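Local coordinates for chromosome partition protein Smc (Pyrococcus furiosus, PDB 3KTA) that binds and hydrolyses ATP through an ABC-type head domain, whose N-terminal part is held here, and is probably required for chromosome condensation and partitioning, at residues I46-G51 with R104-D109; I4-L9 with A83-N88; G11-G16 with S64-A69. All blocks are in the same frame, centred on the assembly; numbering follows the deposited sequence.

Interaction 1. Residues I46-G51 with R104-D109; sequences ILFVLG and RRVYPD
The Schellman motif that ends helix 39-49, the helix following the ATP-binding P-loop, is where F48 receives R104 from strand 99-106. R104 makes two contacts at once. Its guanidinium lies flat on the F48 ring, the planes 4° apart and the centres 4.3 Å apart, while its CD sits over the middle of the same face, 3.5 Å from the ring centroid. The stack thus joins a flat guanidinium on the ring to a CH-pi contact from CD, and an arginine suits it because a flat charged group and a greasy stem share one side chain. F48 CG is anti to the backbone N (chi1 175°), and from there the ring reaches the strand, where CZ meets V106 CG1 at 3.7 Å.

The second contact is polar. R104 NH1 gives a nearly straight hydrogen bond of 2.9 Å to F48 O, with an angle of 165° at the hydrogen; it reaches a lone pair in the carbonyl plane, and the oxygen lies almost in the guanidinium plane. F48 O accepts from G51 N as well, so two N-H groups grip it at the helix end. G51 has the positive phi that the C-prime position of this motif demands, which suits a glycine. NH1 also bonds to G52 O and NE to S112 OG, fixing the rotation of the buried guanidinium. Beside this pair, V49 CG2 rests 4.0 Å from R104 N. A P-loop helix lying against an antiparallel sheet is characteristic of the ABC-type ATPase head.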
# COMPACT_ATOMS: atom_id res chain seq x y z
N ILE A 46 -1.78 -5.27 -8.86
CA ILE A 46 -1.04 -4.01 -8.92
C ILE A 46 0.47 -4.24 -8.96
O ILE A 46 1.17 -3.67 -9.79
CB ILE A 46 -1.43 -3.08 -7.77
CG1 ILE A 46 -2.92 -2.73 -7.88
CG2 ILE A 46 -0.52 -1.82 -7.75
CD1 ILE A 46 -3.47 -2.00 -6.65
N LEU A 47 0.98 -5.09 -8.06
CA LEU A 47 2.40 -5.44 -8.08
C LEU A 47 2.81 -5.97 -9.46
O LEU A 47 3.88 -5.62 -10.00
CB LEU A 47 2.70 -6.52 -7.04
CG LEU A 47 2.56 -6.09 -5.58
CD1 LEU A 47 2.88 -7.27 -4.66
CD2 LEU A 47 3.46 -4.93 -5.29
N PHE A 48 1.96 -6.82 -10.02
CA PHE A 48 2.25 -7.50 -11.29
C PHE A 48 2.33 -6.52 -12.44
O PHE A 48 3.31 -6.50 -13.20
CB PHE A 48 1.15 -8.53 -11.55
CG PHE A 48 1.25 -9.21 -12.88
CD1 PHE A 48 2.20 -10.19 -13.10
CD2 PHE A 48 0.37 -8.89 -13.90
CE1 PHE A 48 2.27 -10.84 -14.34
CE2 PHE A 48 0.43 -9.54 -15.12
CZ PHE A 48 1.38 -10.51 -15.33
N VAL A 49 1.30 -5.69 -12.58
CA VAL A 49 1.23 -4.79 -13.74
C VAL A 49 2.30 -3.69 -13.68
O VAL A 49 2.71 -3.16 -14.71
CB VAL A 49 -0.19 -4.20 -13.91
CG1 VAL A 49 -0.50 -3.19 -12.80
CG2 VAL A 49 -0.33 -3.58 -15.31
N LEU A 50 2.78 -3.38 -12.47
CA LEU A 50 3.82 -2.36 -12.30
C LEU A 50 5.22 -2.96 -12.41
O LEU A 50 6.22 -2.31 -12.10
CB LEU A 50 3.65 -1.63 -10.96
CG LEU A 50 2.33 -0.88 -10.80
CD1 LEU A 50 2.28 -0.15 -9.45
CD2 LEU A 50 2.08 0.08 -11.96
N GLY A 51 5.28 -4.22 -12.82
CA GLY A 51 6.55 -4.80 -13.24
C GLY A 51 7.20 -5.76 -12.26
O GLY A 51 8.37 -6.11 -12.42
N ARG A 104 0.20 -5.71 -18.70
CA ARG A 104 1.18 -6.78 -18.67
C ARG A 104 0.46 -8.11 -18.84
O ARG A 104 -0.58 -8.36 -18.21
CB ARG A 104 1.95 -6.80 -17.35
CG ARG A 104 3.05 -7.84 -17.32
CD ARG A 104 3.68 -7.95 -15.94
NE ARG A 104 4.71 -9.00 -15.88
CZ ARG A 104 5.47 -9.22 -14.81
NH1 ARG A 104 5.31 -8.47 -13.72
NH2 ARG A 104 6.39 -10.19 -14.83
N ARG A 105 1.02 -8.96 -19.69
CA ARG A 105 0.45 -10.28 -19.89
C ARG A 105 1.56 -11.31 -19.68
O ARG A 105 2.65 -11.16 -20.22
CB ARG A 105 -0.12 -10.39 -21.31
CG ARG A 105 -0.68 -11.75 -21.67
CD ARG A 105 -1.12 -11.79 -23.13
NE ARG A 105 -2.27 -10.95 -23.41
CZ ARG A 105 -2.87 -10.90 -24.59
NH1 ARG A 105 -2.41 -11.63 -25.59
NH2 ARG A 105 -3.92 -10.11 -24.79
N VAL A 106 1.30 -12.33 -18.87
CA VAL A 106 2.28 -13.40 -18.69
C VAL A 106 1.73 -14.71 -19.24
O VAL A 106 0.55 -15.03 -19.06
CB VAL A 106 2.66 -13.61 -17.20
CG1 VAL A 106 1.45 -14.05 -16.40
CG2 VAL A 106 3.78 -14.62 -17.08
N TYR A 107 2.59 -15.47 -19.92
CA TYR A 107 2.20 -16.73 -20.54
C TYR A 107 2.65 -17.93 -19.72
O TYR A 107 3.50 -17.81 -18.84
CB TYR A 107 2.79 -16.81 -21.95
CG TYR A 107 2.11 -15.87 -22.91
CD1 TYR A 107 2.57 -14.57 -23.09
CD2 TYR A 107 1.00 -16.27 -23.63
CE1 TYR A 107 1.95 -13.71 -23.97
CE2 TYR A 107 0.37 -15.42 -24.52
CZ TYR A 107 0.85 -14.14 -24.69
OH TYR A 107 0.22 -13.30 -25.57
N PRO A 108 2.07 -19.11 -20.01
CA PRO A 108 2.44 -20.32 -19.27
C PRO A 108 3.94 -20.61 -19.25
O PRO A 108 4.41 -21.28 -18.33
CB PRO A 108 1.68 -21.42 -20.02
CG PRO A 108 0.49 -20.73 -20.58
CD PRO A 108 0.95 -19.34 -20.93
N ASP A 109 4.69 -20.11 -20.22
CA ASP A 109 6.13 -20.36 -20.25
C ASP A 109 6.94 -19.35 -19.43
O ASP A 109 8.15 -19.46 -19.31
CB ASP A 109 6.66 -20.43 -21.68
CG ASP A 109 6.42 -19.15 -22.46
OD1 ASP A 109 6.25 -18.09 -21.82
OD2 ASP A 109 6.40 -19.21 -23.70

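Interaction 2. Residues I4-L9 with A83-N88; sequences IEKLEL and AIYFNN
I4 and L7 press on I84 and F86 along one face of the antiparallel pair formed by strands 3-10 and 80-87, and here the packing is close and entirely apolar. I4 CG1 lies 3.6 Å from F86 CE2, L7 CD2 lies 3.8 Å from I84 CG1, and the two isoleucines touch through their CD1 atoms; branched and aromatic residues suit a face covered by helix 39-49. E8 and A83 exchange two backbone bonds as a hydrogen-bonded pair, and Y85 N bonds to K6 O. The register slips by one residue at a classic beta bulge, where E5 and K6 both lie across from Y85 and E5 N reaches Y85 O at 2.7 Å.

Longer side chains make largely polar contacts on the other face, partly open to solvent. K6 lays CE over the centre of the Y85 ring, 3.7 Å from the centroid, and NZ follows as a cation-pi partner at 4.6 Å. NZ also forms a salt bridge with E8 OE2. Y85 OH donates to E8 OE1 at 2.9 Å, from above the carboxylate plane, while a water donates to OE2 and, weakly, to Y85 OH. N87 ND2 is shared between E5 OE2, at 3.2 Å, and E89.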
# COMPACT_ATOMS: atom_id res chain seq x y z
N ILE A 4 -4.94 5.87 -9.68
CA ILE A 4 -5.50 4.72 -10.36
C ILE A 4 -7.01 4.87 -10.58
O ILE A 4 -7.77 5.05 -9.62
CB ILE A 4 -5.22 3.42 -9.58
CG1 ILE A 4 -3.73 3.27 -9.30
CG2 ILE A 4 -5.79 2.20 -10.33
CD1 ILE A 4 -3.41 2.12 -8.32
N GLU A 5 -7.44 4.85 -11.83
CA GLU A 5 -8.87 4.91 -12.11
C GLU A 5 -9.49 3.52 -11.98
O GLU A 5 -10.54 3.35 -11.36
CB GLU A 5 -9.11 5.53 -13.50
CG GLU A 5 -8.66 6.98 -13.51
CD GLU A 5 -9.12 7.76 -14.71
OE1 GLU A 5 -8.92 7.26 -15.84
OE2 GLU A 5 -9.67 8.87 -14.50
N LYS A 6 -8.81 2.52 -12.53
CA LYS A 6 -9.31 1.16 -12.47
C LYS A 6 -8.24 0.14 -12.85
O LYS A 6 -7.23 0.49 -13.47
CB LYS A 6 -10.52 0.98 -13.40
CG LYS A 6 -10.19 1.14 -14.90
CD LYS A 6 -11.42 0.91 -15.76
CE LYS A 6 -11.07 1.06 -17.24
NZ LYS A 6 -12.25 0.83 -18.13
N LEU A 7 -8.50 -1.11 -12.48
CA LEU A 7 -7.79 -2.28 -12.98
C LEU A 7 -8.71 -3.13 -13.84
O LEU A 7 -9.93 -3.17 -13.62
CB LEU A 7 -7.32 -3.18 -11.84
CG LEU A 7 -6.24 -2.65 -10.91
CD1 LEU A 7 -6.20 -3.50 -9.65
CD2 LEU A 7 -4.88 -2.66 -11.61
N GLU A 8 -8.13 -3.81 -14.82
CA GLU A 8 -8.82 -4.85 -15.57
C GLU A 8 -8.00 -6.14 -15.46
O GLU A 8 -6.83 -6.16 -15.84
CB GLU A 8 -8.99 -4.43 -17.04
CG GLU A 8 -10.07 -3.38 -17.21
CD GLU A 8 -10.18 -2.87 -18.63
OE1 GLU A 8 -9.33 -3.22 -19.47
OE2 GLU A 8 -11.12 -2.08 -18.88
N LEU A 9 -8.61 -7.18 -14.90
CA LEU A 9 -7.95 -8.47 -14.70
C LEU A 9 -8.55 -9.51 -15.64
O LEU A 9 -9.77 -9.66 -15.68
CB LEU A 9 -8.16 -8.97 -13.27
CG LEU A 9 -7.28 -8.38 -12.17
CD1 LEU A 9 -7.42 -6.88 -12.07
CD2 LEU A 9 -7.63 -9.04 -10.82
N ALA A 83 -4.46 -4.87 -16.77
CA ALA A 83 -4.32 -3.51 -17.27
C ALA A 83 -4.61 -2.53 -16.14
O ALA A 83 -5.57 -2.71 -15.38
CB ALA A 83 -5.25 -3.26 -18.44
N ILE A 84 -3.78 -1.50 -16.01
CA ILE A 84 -3.99 -0.48 -15.01
C ILE A 84 -4.18 0.88 -15.71
O ILE A 84 -3.42 1.22 -16.63
CB ILE A 84 -2.84 -0.46 -13.96
CG1 ILE A 84 -3.18 0.49 -12.81
CG2 ILE A 84 -1.48 -0.11 -14.62
CD1 ILE A 84 -2.24 0.34 -11.61
N TYR A 85 -5.22 1.60 -15.32
CA TYR A 85 -5.55 2.89 -15.95
C TYR A 85 -5.26 4.02 -14.96
O TYR A 85 -5.90 4.11 -13.90
CB TYR A 85 -7.03 2.90 -16.36
CG TYR A 85 -7.36 1.92 -17.47
CD1 TYR A 85 -7.34 0.55 -17.24
CD2 TYR A 85 -7.65 2.36 -18.75
CE1 TYR A 85 -7.62 -0.36 -18.26
CE2 TYR A 85 -7.93 1.46 -19.77
CZ TYR A 85 -7.91 0.11 -19.52
OH TYR A 85 -8.20 -0.79 -20.54
N PHE A 86 -4.28 4.86 -15.29
CA PHE A 86 -3.95 6.00 -14.44
C PHE A 86 -4.56 7.28 -14.99
O PHE A 86 -4.44 7.58 -16.18
CB PHE A 86 -2.45 6.21 -14.36
CG PHE A 86 -1.74 5.25 -13.47
CD1 PHE A 86 -1.10 4.13 -14.01
CD2 PHE A 86 -1.68 5.46 -12.10
CE1 PHE A 86 -0.42 3.23 -13.19
CE2 PHE A 86 -1.00 4.57 -11.28
CZ PHE A 86 -0.38 3.46 -11.82
N ASN A 87 -5.17 8.06 -14.11
CA ASN A 87 -5.44 9.45 -14.45
C ASN A 87 -4.13 10.24 -14.38
O ASN A 87 -3.42 10.21 -13.38
CB ASN A 87 -6.48 10.04 -13.51
CG ASN A 87 -6.86 11.45 -13.88
OD1 ASN A 87 -6.03 12.35 -13.81
ND2 ASN A 87 -8.11 11.65 -14.27
N ASN A 88 -3.80 10.93 -15.48
CA ASN A 88 -2.55 11.69 -15.59
C ASN A 88 -2.83 13.14 -15.93
O ASN A 88 -2.00 13.82 -16.55
CB ASN A 88 -1.62 11.08 -16.66
CG ASN A 88 -0.21 11.66 -16.62
OD1 ASN A 88 0.40 11.79 -15.56
ND2 ASN A 88 0.32 12.01 -17.80
O HOH W 1 -10.89 0.07 -20.84

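Interaction 3. Residues G11-G16 with S64-A69; sequences GFKSYG and SDLIFA. With AP5 (bis(adenosine)-5'-pentaphosphate), chain E.
One adenine site of the ABC-type ATPase head is built where the loop holding K13 meets the loop holding L66 and F68, joined by a single backbone bridge between F12 and I67. K13 N donates to L66 O at 2.8 Å, and F68 N donates to G11 O at 2.9 Å, approaching from well above the carbonyl plane. These bonds bring the loops together around an adenine of the bound bis(adenosine)-5'-pentaphosphate. Backbone atoms read the Watson-Crick edge: N6B donates to I67 O and N1B accepts from A69 N over 3.1 Å, a donor-acceptor pattern that fits adenine; a weak bond from N6B to D65 O lies toward the other, N7B side.

K13 lends its aliphatic stem to the same base, CE lying 3.7 Å from N7B, with CD against L66 CD2 at 3.8 Å. The bend at chi3 (77°) places CE there, while the ammonium beyond it turns to D44 and M58 O. S14 CB approaches the ribose oxygen O4J at 3.5 Å; its hydroxyl is hydrogen-bonded to N41 and to S146 of the second protein chain, probably the C-terminal part of the head. Behind the site, L66 CD1 comes loosely up to F12.

F68 borders the adenine, and its ring turns to the other loop. K13 O meets the ring edge in its plane, and G16, whose backbone angles would jam a CB against the preceding carbonyl O, brings backbone to the face: G16 CA stands over the centre of the F68 ring, 3.4 Å from the centroid and only 2° off the normal.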
# COMPACT_ATOMS: atom_id res chain seq x y z
N GLY A 11 -7.82 -13.65 -16.37
CA GLY A 11 -7.05 -14.86 -16.12
C GLY A 11 -6.04 -14.68 -15.01
O GLY A 11 -5.04 -15.41 -14.93
N PHE A 12 -6.30 -13.72 -14.12
CA PHE A 12 -5.34 -13.39 -13.09
C PHE A 12 -5.72 -13.96 -11.72
O PHE A 12 -6.76 -13.60 -11.17
CB PHE A 12 -5.14 -11.87 -12.98
CG PHE A 12 -4.06 -11.49 -12.03
CD1 PHE A 12 -2.74 -11.45 -12.44
CD2 PHE A 12 -4.34 -11.22 -10.69
CE1 PHE A 12 -1.73 -11.15 -11.57
CE2 PHE A 12 -3.33 -10.91 -9.80
CZ PHE A 12 -2.02 -10.85 -10.24
N LYS A 13 -4.86 -14.83 -11.20
CA LYS A 13 -5.08 -15.54 -9.94
C LYS A 13 -6.53 -16.02 -9.79
O LYS A 13 -7.02 -16.73 -10.67
CB LYS A 13 -4.60 -14.70 -8.75
CG LYS A 13 -3.11 -14.35 -8.86
CD LYS A 13 -2.54 -13.69 -7.60
CE LYS A 13 -2.30 -14.72 -6.53
NZ LYS A 13 -1.43 -14.23 -5.42
N SER A 14 -7.21 -15.68 -8.71
CA SER A 14 -8.55 -16.21 -8.48
C SER A 14 -9.69 -15.57 -9.29
O SER A 14 -10.87 -15.93 -9.11
CB SER A 14 -8.90 -16.10 -6.99
OG SER A 14 -8.85 -14.73 -6.58
N TYR A 15 -9.38 -14.64 -10.19
CA TYR A 15 -10.44 -13.84 -10.82
C TYR A 15 -11.11 -14.39 -12.08
O TYR A 15 -12.04 -13.78 -12.62
CB TYR A 15 -10.01 -12.36 -10.97
CG TYR A 15 -10.17 -11.66 -9.63
CD1 TYR A 15 -11.38 -11.10 -9.25
CD2 TYR A 15 -9.12 -11.64 -8.73
CE1 TYR A 15 -11.54 -10.49 -8.01
CE2 TYR A 15 -9.27 -11.06 -7.49
CZ TYR A 15 -10.47 -10.49 -7.13
OH TYR A 15 -10.61 -9.90 -5.89
N GLY A 16 -10.67 -15.58 -12.50
CA GLY A 16 -11.36 -16.31 -13.55
C GLY A 16 -10.92 -15.92 -14.94
O GLY A 16 -10.05 -15.07 -15.11
N SER A 64 4.30 -17.90 -13.78
CA SER A 64 3.20 -18.54 -14.50
C SER A 64 2.10 -19.06 -13.57
O SER A 64 0.96 -19.28 -14.01
CB SER A 64 3.72 -19.67 -15.40
OG SER A 64 4.42 -20.64 -14.64
N ASP A 65 2.44 -19.25 -12.30
CA ASP A 65 1.48 -19.72 -11.30
C ASP A 65 0.41 -18.67 -11.02
O ASP A 65 -0.58 -18.94 -10.33
CB ASP A 65 2.18 -20.08 -9.99
CG ASP A 65 3.02 -21.35 -10.11
OD1 ASP A 65 2.68 -22.23 -10.92
OD2 ASP A 65 4.02 -21.46 -9.36
N LEU A 66 0.60 -17.47 -11.56
CA LEU A 66 -0.38 -16.40 -11.44
C LEU A 66 -1.55 -16.60 -12.40
O LEU A 66 -2.54 -15.86 -12.35
CB LEU A 66 0.29 -15.06 -11.71
CG LEU A 66 1.34 -14.59 -10.72
CD1 LEU A 66 1.93 -13.27 -11.18
CD2 LEU A 66 0.75 -14.45 -9.32
N ILE A 67 -1.43 -17.57 -13.30
CA ILE A 67 -2.49 -17.80 -14.26
C ILE A 67 -3.63 -18.57 -13.63
O ILE A 67 -3.41 -19.62 -13.01
CB ILE A 67 -1.98 -18.52 -15.52
CG1 ILE A 67 -0.90 -17.66 -16.19
CG2 ILE A 67 -3.12 -18.77 -16.47
CD1 ILE A 67 -0.24 -18.34 -17.40
N PHE A 68 -4.84 -18.04 -13.80
CA PHE A 68 -6.05 -18.66 -13.28
C PHE A 68 -6.16 -20.13 -13.63
O PHE A 68 -6.11 -20.52 -14.79
CB PHE A 68 -7.29 -17.94 -13.79
CG PHE A 68 -8.56 -18.63 -13.41
CD1 PHE A 68 -8.97 -18.68 -12.08
CD2 PHE A 68 -9.36 -19.22 -14.38
CE1 PHE A 68 -10.16 -19.30 -11.73
CE2 PHE A 68 -10.55 -19.85 -14.03
CZ PHE A 68 -10.94 -19.89 -12.70
N ALA A 69 -6.34 -20.94 -12.59
CA ALA A 69 -6.66 -22.34 -12.73
C ALA A 69 -7.61 -22.66 -11.58
O ALA A 69 -7.19 -22.68 -10.43
CB ALA A 69 -5.41 -23.17 -12.63
PA AP5 E . -4.51 -18.21 4.34
O1A AP5 E . -5.55 -19.21 4.78
O2A AP5 E . -3.51 -18.80 3.37
O3A AP5 E . -5.17 -16.92 3.60
PB AP5 E . -6.53 -16.25 4.06
O1B AP5 E . -6.63 -16.26 5.57
O2B AP5 E . -7.72 -16.83 3.34
O3B AP5 E . -6.09 -14.82 3.46
PG AP5 E . -7.10 -13.62 3.41
O1G AP5 E . -8.17 -13.81 4.47
O2G AP5 E . -6.27 -12.39 3.62
O3G AP5 E . -7.76 -13.81 1.99
PD AP5 E . -7.86 -12.80 0.77
O1D AP5 E . -9.26 -12.28 0.66
O2D AP5 E . -6.79 -11.74 0.79
O3D AP5 E . -7.64 -13.86 -0.42
PE AP5 E . -6.40 -13.88 -1.46
O1E AP5 E . -6.48 -12.61 -2.28
O2E AP5 E . -5.12 -14.15 -0.76
O5F AP5 E . -3.79 -17.53 5.61
C5F AP5 E . -2.71 -18.10 6.32
C4F AP5 E . -2.26 -17.22 7.49
O4F AP5 E . -1.54 -16.11 6.98
C3F AP5 E . -3.42 -16.63 8.28
O3F AP5 E . -2.98 -16.28 9.57
C2F AP5 E . -3.70 -15.34 7.53
O2F AP5 E . -4.28 -14.36 8.37
C1F AP5 E . -2.32 -14.93 7.04
N9A AP5 E . -2.35 -14.39 5.67
C8A AP5 E . -3.35 -14.51 4.75
N7A AP5 E . -2.95 -13.90 3.61
C5A AP5 E . -1.72 -13.38 3.80
C6A AP5 E . -0.87 -12.66 2.98
N6A AP5 E . -1.29 -12.23 1.78
N1A AP5 E . 0.35 -12.26 3.47
C2A AP5 E . 0.73 -12.58 4.76
N3A AP5 E . -0.11 -13.30 5.58
C4A AP5 E . -1.32 -13.69 5.10
O5J AP5 E . -6.90 -15.10 -2.38
C5J AP5 E . -6.63 -16.44 -2.03
C4J AP5 E . -7.34 -17.31 -3.05
O4J AP5 E . -6.78 -17.06 -4.33
C3J AP5 E . -7.13 -18.80 -2.75
O3J AP5 E . -8.36 -19.47 -2.85
C2J AP5 E . -6.21 -19.22 -3.86
O2J AP5 E . -6.31 -20.60 -4.17
C1J AP5 E . -6.64 -18.30 -4.99
N9B AP5 E . -5.62 -18.29 -6.05
C8B AP5 E . -4.33 -17.83 -6.02
N7B AP5 E . -3.77 -18.05 -7.22
C5B AP5 E . -4.69 -18.65 -8.02
C6B AP5 E . -4.66 -19.11 -9.33
N6B AP5 E . -3.53 -19.10 -10.02
N1B AP5 E . -5.79 -19.69 -9.84
C2B AP5 E . -6.94 -19.83 -9.10
N3B AP5 E . -6.96 -19.38 -7.80
C4B AP5 E . -5.85 -18.81 -7.29

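All three contacts are mainly buried. Interactions 1 and 2 lie on one antiparallel sheet; helix 39-49 is a partner in the first and covers the apolar face of the second. V49 of the first packs on I84 of the second, and I46 on L7, in one hydrophobic layer. Interaction 1 sets a charged group within that layer, whereas interaction 2 also has a polar face partly open to solvent. Interaction 3 lies farther out, joins two loops by backbone bonds and binds the nucleotide. It meets interaction 1 where F48 packs on L66 and where Y107 and P108 pack on I67, and interaction 2 only where L9 touches Y15, so the loops of the adenine site adjoin the helix-sheet core.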